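Hypothetical protein yihE (Escherichia coli, PDB 1ZYL) phosphorylates itself and other proteins on serine and threonine using ATP, and probably suppresses stress effects linked to accumulating reactive oxygen species. Local coordinates at residues A124-L129 / G212-V216. Sequence-based numbering, arbitrary orientation.
Sequences AVGRYL and GPMFV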
loop_
_atom_site.group_PDB
_atom_site.type_symbol
_atom_site.label_atom_id
_atom_site.label_comp_id
_atom_site.label_asym_id
_atom_site.label_seq_id
_atom_site.Cartn_x
_atom_site.Cartn_y
_atom_site.Cartn_z
ATOM N N ALA A 124 -4.447 14.639 13.684
ATOM C CA ALA A 124 -3.340 15.243 12.942
ATOM C C ALA A 124 -3.134 14.487 11.635
ATOM O O ALA A 124 -2.862 15.093 10.599
ATOM C CB ALA A 124 -2.064 15.206 13.768
ATOM N N VAL A 125 -3.258 13.162 11.692
ATOM C CA VAL A 125 -3.098 12.322 10.506
ATOM C C VAL A 125 -4.287 12.518 9.575
ATOM O O VAL A 125 -4.123 12.657 8.375
ATOM C CB VAL A 125 -2.958 10.810 10.889
ATOM C CG1 VAL A 125 -3.271 9.923 9.704
ATOM C CG2 VAL A 125 -1.544 10.525 11.350
ATOM N N GLY A 126 -5.488 12.538 10.135
ATOM C CA GLY A 126 -6.672 12.724 9.318
ATOM C C GLY A 126 -6.657 14.078 8.638
ATOM O O GLY A 126 -7.109 14.225 7.498
ATOM N N ARG A 127 -6.129 15.069 9.345
ATOM C CA ARG A 127 -6.045 16.425 8.827
ATOM C C ARG A 127 -5.048 16.531 7.662
ATOM O O ARG A 127 -5.368 17.113 6.630
ATOM C CB ARG A 127 -5.662 17.382 9.954
ATOM C CG ARG A 127 -5.551 18.821 9.528
ATOM C CD ARG A 127 -5.170 19.699 10.702
ATOM N NE ARG A 127 -4.270 20.772 10.290
ATOM C CZ ARG A 127 -3.012 20.582 9.896
ATOM N NH1 ARG A 127 -2.503 19.352 9.863
ATOM N NH2 ARG A 127 -2.266 21.621 9.526
ATOM N N TYR A 128 -3.853 15.970 7.823
ATOM C CA TYR A 128 -2.851 16.005 6.763
ATOM C C TYR A 128 -3.320 15.172 5.587
ATOM O O TYR A 128 -3.000 15.463 4.436
ATOM C CB TYR A 128 -1.511 15.477 7.273
ATOM C CG TYR A 128 -0.633 16.547 7.882
ATOM C CD1 TYR A 128 0.207 16.261 8.960
ATOM C CD2 TYR A 128 -0.626 17.844 7.365
ATOM C CE1 TYR A 128 1.032 17.244 9.509
ATOM C CE2 TYR A 128 0.195 18.830 7.903
ATOM C CZ TYR A 128 1.021 18.525 8.972
ATOM O OH TYR A 128 1.845 19.497 9.492
ATOM N N LEU A 129 -4.081 14.130 5.890
ATOM C CA LEU A 129 -4.626 13.246 4.870
ATOM C C LEU A 129 -5.614 14.060 4.023
ATOM O O LEU A 129 -5.816 13.799 2.836
ATOM C CB LEU A 129 -5.338 12.079 5.557
ATOM C CG LEU A 129 -5.047 10.640 5.124
ATOM C CD1 LEU A 129 -3.615 10.495 4.620
ATOM C CD2 LEU A 129 -5.294 9.719 6.318
ATOM N N GLY A 212 4.349 15.297 14.903
ATOM C CA GLY A 212 3.616 15.465 13.664
ATOM C C GLY A 212 3.644 14.155 12.896
ATOM O O GLY A 212 4.574 13.364 13.060
ATOM N N PRO A 213 2.622 13.873 12.078
ATOM C CA PRO A 213 2.646 12.617 11.328
ATOM C C PRO A 213 3.547 12.799 10.128
ATOM O O PRO A 213 3.759 13.920 9.668
ATOM C CB PRO A 213 1.192 12.431 10.900
ATOM C CG PRO A 213 0.423 13.206 11.909
ATOM C CD PRO A 213 1.268 14.444 12.079
ATOM N N MET A 214 4.083 11.697 9.630
ATOM C CA MET A 214 4.938 11.733 8.455
ATOM C C MET A 214 4.631 10.477 7.676
ATOM O O MET A 214 4.902 9.376 8.151
ATOM C CB MET A 214 6.412 11.738 8.845
ATOM C CG MET A 214 6.831 12.937 9.656
ATOM S SD MET A 214 8.555 12.802 10.096
ATOM C CE MET A 214 8.505 11.379 11.194
ATOM N N PHE A 215 4.052 10.634 6.493
ATOM C CA PHE A 215 3.721 9.481 5.680
ATOM C C PHE A 215 4.921 9.009 4.882
ATOM O O PHE A 215 5.652 9.805 4.286
ATOM C CB PHE A 215 2.544 9.810 4.762
ATOM C CG PHE A 215 1.343 10.279 5.507
ATOM C CD1 PHE A 215 1.214 11.613 5.865
ATOM C CD2 PHE A 215 0.397 9.369 5.957
ATOM C CE1 PHE A 215 0.163 12.031 6.670
ATOM C CE2 PHE A 215 -0.656 9.777 6.763
ATOM C CZ PHE A 215 -0.773 11.107 7.120
ATOM N N VAL A 216 5.137 7.702 4.893
ATOM C CA VAL A 216 6.253 7.136 4.163
ATOM C C VAL A 216 5.770 6.052 3.226
ATOM O O VAL A 216 4.756 5.394 3.485
ATOM C CB VAL A 216 7.310 6.524 5.119
ATOM C CG1 VAL A 216 7.971 7.617 5.920
ATOM C CG2 VAL A 216 6.661 5.518 6.054
#
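No hydrogen bond links helical residues 124-129 to residues 212-216; the closest approach of each touching residue pair is carbon to carbon. The axes of helical segment 124-129 and strand 213-215 approach to 8.8 Å, with an angle of 48° between their N-to-C directions, and the backbones come nearest at Val125 and Pro213, whose CA atoms are 5.8 Å apart. Within the helix, the bonds Tyr128 N to Ala124 O (3.1 Å) and Leu129 N to Val125 O (2.9 Å) set Ala124 and Tyr128, and likewise Val125 and Leu129, on the same face.

In the apolar packing round the Pro213 ring, its CB lies 3.4 Å from Val125 CG2, its CG 3.7 Å from Ala124 CB, and its CD 3.8 Å from Tyr128 CD1. This last approach is at the tyrosine ring edge, near its plane, so it is not a CH-pi contact on the face. Phe215 also points its CA-to-CB bond at the helix, whereas that of Met214 points away. Tyr128 CB (3.9 Å from Phe215 CE1) and Val125 CG1 (3.8 Å from Phe215 CZ) meet the edge of the phenylalanine ring, and Leu129 CD1 reaches Phe215 CE2 at 3.7 Å.

Strand 213-215 pairs with 207-209 in a hairpin of the helical C-terminal lobe of this kinase-like (APH family) fold, between Asn206 and Asp217, inferred Mg(2+) ligands with side chains about 7 and 8 Å from that of Phe215. Helix 119-136 meets it through apolar packing that buries 295 Å², both sides summed, and rests on van der Waals contact and exclusion of water.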